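Local coordinates for restriction endonuclease S subunits (Thermoanaerobacter tengcongensis, PDB 3OKG), which probably serves as the DNA-binding specificity subunit of a type I restriction-modification methyltransferase, working together with M subunits, at residues E17-L22 with N166-L171; P24-V29 with P170-E175. All blocks are in the same frame, centred on the assembly; numbering follows the deposited sequence.

Interaction 1: E17-L22 with N166-L171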
# COMPACT_ATOMS: atom_id res chain seq x y z
N GLU A 17 -22.66 -25.97 -21.35
CA GLU A 17 -21.29 -25.50 -21.09
C GLU A 17 -20.96 -25.32 -19.61
O GLU A 17 -19.79 -25.22 -19.27
CB GLU A 17 -21.00 -24.18 -21.83
CG GLU A 17 -21.26 -24.20 -23.33
CD GLU A 17 -20.10 -24.75 -24.14
OE1 GLU A 17 -19.32 -25.58 -23.61
OE2 GLU A 17 -19.97 -24.35 -25.32
N GLY A 18 -21.96 -25.24 -18.74
CA GLY A 18 -21.71 -25.00 -17.32
C GLY A 18 -21.46 -23.53 -17.07
O GLY A 18 -21.75 -22.71 -17.94
N PRO A 19 -20.92 -23.17 -15.89
CA PRO A 19 -20.75 -21.74 -15.55
C PRO A 19 -20.11 -20.91 -16.64
O PRO A 19 -20.58 -19.80 -16.87
CB PRO A 19 -19.84 -21.77 -14.31
CG PRO A 19 -20.18 -23.08 -13.66
CD PRO A 19 -20.45 -24.05 -14.81
N TYR A 20 -19.04 -21.40 -17.25
CA TYR A 20 -18.44 -20.75 -18.41
C TYR A 20 -17.74 -21.82 -19.22
O TYR A 20 -17.53 -22.92 -18.73
CB TYR A 20 -17.48 -19.60 -18.03
CG TYR A 20 -16.33 -19.99 -17.13
CD1 TYR A 20 -15.19 -20.59 -17.65
CD2 TYR A 20 -16.39 -19.76 -15.76
CE1 TYR A 20 -14.13 -20.96 -16.80
CE2 TYR A 20 -15.36 -20.12 -14.92
CZ TYR A 20 -14.23 -20.72 -15.45
OH TYR A 20 -13.20 -21.09 -14.61
N LYS A 21 -17.40 -21.49 -20.46
CA LYS A 21 -16.92 -22.48 -21.41
C LYS A 21 -15.44 -22.81 -21.17
O LYS A 21 -14.60 -21.92 -21.10
CB LYS A 21 -17.10 -21.95 -22.83
CG LYS A 21 -16.75 -22.95 -23.92
CD LYS A 21 -16.80 -22.27 -25.29
CE LYS A 21 -17.08 -23.27 -26.40
NZ LYS A 21 -16.41 -24.57 -26.16
N LEU A 22 -15.13 -24.09 -21.08
CA LEU A 22 -13.77 -24.54 -20.75
C LEU A 22 -13.11 -25.06 -22.01
O LEU A 22 -13.83 -25.43 -22.97
CB LEU A 22 -13.83 -25.70 -19.76
CG LEU A 22 -14.52 -25.38 -18.44
CD1 LEU A 22 -14.54 -26.61 -17.55
CD2 LEU A 22 -13.84 -24.21 -17.77
N ASN A 166 -19.69 -28.83 -2.39
CA ASN A 166 -20.70 -28.71 -3.45
C ASN A 166 -20.38 -27.69 -4.53
O ASN A 166 -21.06 -27.62 -5.56
CB ASN A 166 -22.08 -28.41 -2.83
CG ASN A 166 -22.70 -29.63 -2.20
OD1 ASN A 166 -22.33 -30.76 -2.53
ND2 ASN A 166 -23.65 -29.43 -1.28
N THR A 167 -19.34 -26.89 -4.31
CA THR A 167 -19.03 -25.84 -5.27
C THR A 167 -18.58 -26.48 -6.58
O THR A 167 -18.02 -27.57 -6.57
CB THR A 167 -17.96 -24.82 -4.75
OG1 THR A 167 -16.71 -25.48 -4.51
CG2 THR A 167 -18.45 -24.09 -3.47
N LEU A 168 -18.83 -25.80 -7.70
CA LEU A 168 -18.38 -26.27 -9.01
C LEU A 168 -16.97 -25.81 -9.32
O LEU A 168 -16.63 -24.67 -9.05
CB LEU A 168 -19.28 -25.69 -10.12
CG LEU A 168 -20.71 -26.23 -10.15
CD1 LEU A 168 -21.48 -25.66 -11.39
CD2 LEU A 168 -20.67 -27.75 -10.18
N ILE A 169 -16.17 -26.69 -9.94
CA ILE A 169 -14.80 -26.36 -10.31
C ILE A 169 -14.50 -26.85 -11.73
O ILE A 169 -15.00 -27.88 -12.13
CB ILE A 169 -13.77 -27.03 -9.33
CG1 ILE A 169 -13.89 -28.55 -9.34
CG2 ILE A 169 -13.94 -26.44 -7.90
CD1 ILE A 169 -12.55 -29.32 -8.91
N PRO A 170 -13.67 -26.10 -12.47
CA PRO A 170 -13.23 -26.54 -13.79
C PRO A 170 -12.10 -27.54 -13.60
O PRO A 170 -11.18 -27.31 -12.80
CB PRO A 170 -12.65 -25.26 -14.41
CG PRO A 170 -12.34 -24.37 -13.29
CD PRO A 170 -12.92 -24.93 -12.02
N LEU A 171 -12.16 -28.65 -14.33
CA LEU A 171 -11.19 -29.71 -14.12
C LEU A 171 -10.46 -30.13 -15.41
O LEU A 171 -10.99 -30.91 -16.18
CB LEU A 171 -11.90 -30.91 -13.51
CG LEU A 171 -10.98 -32.03 -13.01
CD1 LEU A 171 -10.38 -31.63 -11.69
CD2 LEU A 171 -11.78 -33.31 -12.83

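Interaction 2: P24-V29 with P170-E175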
# COMPACT_ATOMS: atom_id res chain seq x y z
N PRO A 24 -11.30 -27.61 -24.62
CA PRO A 24 -11.57 -29.01 -24.97
C PRO A 24 -10.89 -29.95 -23.97
O PRO A 24 -9.72 -29.75 -23.63
CB PRO A 24 -10.87 -29.16 -26.33
CG PRO A 24 -10.85 -27.80 -26.90
CD PRO A 24 -10.71 -26.86 -25.74
N GLY A 25 -11.61 -30.96 -23.50
CA GLY A 25 -11.01 -31.95 -22.63
C GLY A 25 -11.16 -31.65 -21.15
O GLY A 25 -11.04 -32.55 -20.32
N TRP A 26 -11.40 -30.39 -20.79
CA TRP A 26 -11.70 -30.07 -19.40
C TRP A 26 -13.15 -30.43 -19.10
O TRP A 26 -13.96 -30.54 -20.01
CB TRP A 26 -11.53 -28.58 -19.16
CG TRP A 26 -10.17 -28.01 -19.29
CD1 TRP A 26 -9.17 -28.40 -20.13
CD2 TRP A 26 -9.71 -26.85 -18.60
NE1 TRP A 26 -8.09 -27.56 -19.98
CE2 TRP A 26 -8.40 -26.60 -19.05
CE3 TRP A 26 -10.27 -26.01 -17.62
CZ2 TRP A 26 -7.63 -25.55 -18.55
CZ3 TRP A 26 -9.51 -24.95 -17.15
CH2 TRP A 26 -8.20 -24.73 -17.61
N ARG A 27 -13.49 -30.61 -17.82
CA ARG A 27 -14.88 -30.83 -17.45
C ARG A 27 -15.27 -30.10 -16.16
O ARG A 27 -14.41 -29.78 -15.33
CB ARG A 27 -15.15 -32.34 -17.29
CG ARG A 27 -14.11 -33.03 -16.45
CD ARG A 27 -14.11 -34.54 -16.61
NE ARG A 27 -15.24 -35.07 -15.89
CZ ARG A 27 -15.16 -35.78 -14.77
NH1 ARG A 27 -13.99 -36.12 -14.26
NH2 ARG A 27 -16.29 -36.16 -14.19
N TRP A 28 -16.56 -29.86 -15.99
CA TRP A 28 -17.09 -29.26 -14.76
C TRP A 28 -17.54 -30.33 -13.78
O TRP A 28 -18.30 -31.22 -14.16
CB TRP A 28 -18.29 -28.36 -15.07
CG TRP A 28 -17.94 -27.03 -15.62
CD1 TRP A 28 -18.07 -26.60 -16.92
CD2 TRP A 28 -17.38 -25.93 -14.89
NE1 TRP A 28 -17.64 -25.31 -17.04
CE2 TRP A 28 -17.20 -24.87 -15.81
CE3 TRP A 28 -16.99 -25.74 -13.55
CZ2 TRP A 28 -16.66 -23.63 -15.44
CZ3 TRP A 28 -16.47 -24.51 -13.17
CH2 TRP A 28 -16.32 -23.46 -14.12
N VAL A 29 -17.07 -30.25 -12.53
CA VAL A 29 -17.51 -31.16 -11.48
C VAL A 29 -17.72 -30.40 -10.17
O VAL A 29 -17.23 -29.29 -10.01
CB VAL A 29 -16.44 -32.23 -11.22
CG1 VAL A 29 -16.23 -33.02 -12.46
CG2 VAL A 29 -15.10 -31.58 -10.72
N PRO A 170 -13.67 -26.10 -12.47
CA PRO A 170 -13.23 -26.54 -13.79
C PRO A 170 -12.10 -27.54 -13.60
O PRO A 170 -11.18 -27.31 -12.80
CB PRO A 170 -12.65 -25.26 -14.41
CG PRO A 170 -12.34 -24.37 -13.29
CD PRO A 170 -12.92 -24.93 -12.02
N LEU A 171 -12.16 -28.65 -14.33
CA LEU A 171 -11.19 -29.71 -14.12
C LEU A 171 -10.46 -30.13 -15.41
O LEU A 171 -10.99 -30.91 -16.18
CB LEU A 171 -11.90 -30.91 -13.51
CG LEU A 171 -10.98 -32.03 -13.01
CD1 LEU A 171 -10.38 -31.63 -11.69
CD2 LEU A 171 -11.78 -33.31 -12.83
N PRO A 172 -9.26 -29.59 -15.63
CA PRO A 172 -8.43 -30.06 -16.75
C PRO A 172 -7.95 -31.49 -16.50
O PRO A 172 -8.09 -31.99 -15.38
CB PRO A 172 -7.21 -29.15 -16.69
CG PRO A 172 -7.56 -28.04 -15.67
CD PRO A 172 -8.52 -28.68 -14.74
N PRO A 173 -7.36 -32.12 -17.53
CA PRO A 173 -6.60 -33.36 -17.29
C PRO A 173 -5.50 -33.11 -16.29
O PRO A 173 -4.98 -31.97 -16.17
CB PRO A 173 -5.97 -33.67 -18.65
CG PRO A 173 -6.84 -32.99 -19.65
CD PRO A 173 -7.38 -31.74 -18.95
N LEU A 174 -5.07 -34.17 -15.60
CA LEU A 174 -3.99 -34.07 -14.63
C LEU A 174 -2.74 -33.39 -15.16
O LEU A 174 -2.15 -32.54 -14.49
CB LEU A 174 -3.64 -35.48 -14.13
CG LEU A 174 -4.73 -36.17 -13.29
CD1 LEU A 174 -4.36 -37.66 -13.11
CD2 LEU A 174 -4.84 -35.50 -11.90
N GLU A 175 -2.31 -33.75 -16.36
CA GLU A 175 -1.07 -33.19 -16.89
C GLU A 175 -1.18 -31.66 -17.03
O GLU A 175 -0.23 -30.92 -16.73
CB GLU A 175 -0.74 -33.82 -18.25
CG GLU A 175 0.65 -33.45 -18.77
CD GLU A 175 1.03 -34.20 -20.04
OE1 GLU A 175 0.12 -34.72 -20.73
OE2 GLU A 175 2.24 -34.27 -20.36

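Interaction 1: E17-L22 with N166-L171
Leu-22 and Tyr-20 both reach Pro-170, and Pro-19 meets Leu-168. Leu-22 brings both methyls to one carbon of the proline ring: CD2 lies 3.7 Å and CD1 3.9 Å from Pro-170 CB. The side chains of Leu-22 and Pro-170 cross at about a right angle. Tyr-20 touches the same ring with its hydroxyl end, OH lying 3.6 Å from Pro-170 CG. Its CG sits between the backbone N and the carbonyl carbon (chi1 58°), which starts the ring toward the strand although the CB bond does not point there. Tyr-20 OH is hydrogen-bonded to Phe-408 O, and Arg-409 makes a cation-pi contact with the tyrosine. The tyrosine therefore also ties the loop to the C-terminal end of the chain. Nearer the start of the strand, the ring of Pro-19 crosses Leu-168 obliquely. Leu-168 CD1 is 3.7 Å from Pro-19 CG and 3.9 Å from Pro-19 CD. The contact is mainly apolar. Leu-168 and Pro-170 point toward the loop, while Ile-169 points away to pack on helix 130-137. This is the alternation of a beta strand. An N-terminal loop thus packs on one face of the two-stranded antiparallel sheet 27-30/168-171, whose strand 168-171 belongs to the TRD-family DNA specificity region.

Interaction 2: P24-V29 with P170-E175
Gly-25 meets Pro-173 through its backbone, with Gly-25 O 4.0 Å from Pro-173 CD. Its positive phi (93°) suits a residue without a side chain. Trp-26 follows and turns one face of its indole to Pro-172. Pro-172 CG stands 3.6 Å from the centroid of the Trp-26 six-membered ring, almost on the ring normal, in a CH-pi contact. Pro-170 CB comes to the edge of this indole, 4.1 Å from Trp-26 CE3. An alanine in place of Trp-26 would probably leave the Pro-172 ring without the indole face it packs on and open a gap beside Ile-180 of helix 174-216. Arg-27 forms an antiparallel hydrogen-bonded pair with Leu-171. Arg-27 N gives a bond of 3.0 Å to Leu-171 O. Leu-171 N returns one of 2.7 Å to Arg-27 O. The arginine and Leu-171 side chains lie side by side, with Arg-27 NH1 3.9 Å from Leu-171 CD2, and Val-29 CG1 lies over one face of the guanidinium. Trp-28 forms the next, non-hydrogen-bonded pair with Pro-170. One face of its indole takes Pro-170 CB in a second CH-pi contact, 4.2 Å from the six-membered ring centroid. Val-29 closes the segment, its CG2 packing on Leu-171 CB. This is an antiparallel strand pair leading through the Pro-172/Pro-173 pair, with Pro-173 at the N-cap, into the long coiled-coil helix characteristic of type I S subunits.

Both interactions use strand 168-171 and share Pro-170 and Leu-171. Interaction 2 pairs this strand with 27-30 and continues to the start of helix 174-216, so it combines backbone hydrogen bonds with proline-tryptophan packing. Interaction 1 is smaller and rests mainly on side chains, without backbone pairing between its segments, as the preceding loop covers one face of that sheet. Each is partly buried. Leu-171 is buried in interaction 2, whereas Gly-25, Arg-27 and Pro-173 are exposed. In interaction 1 Pro-19 is exposed and Pro-170 is buried. Trp-28 joins the two, its NE1 hydrogen-bonded to Tyr-20 O and its ring edge-to-face with that tyrosine.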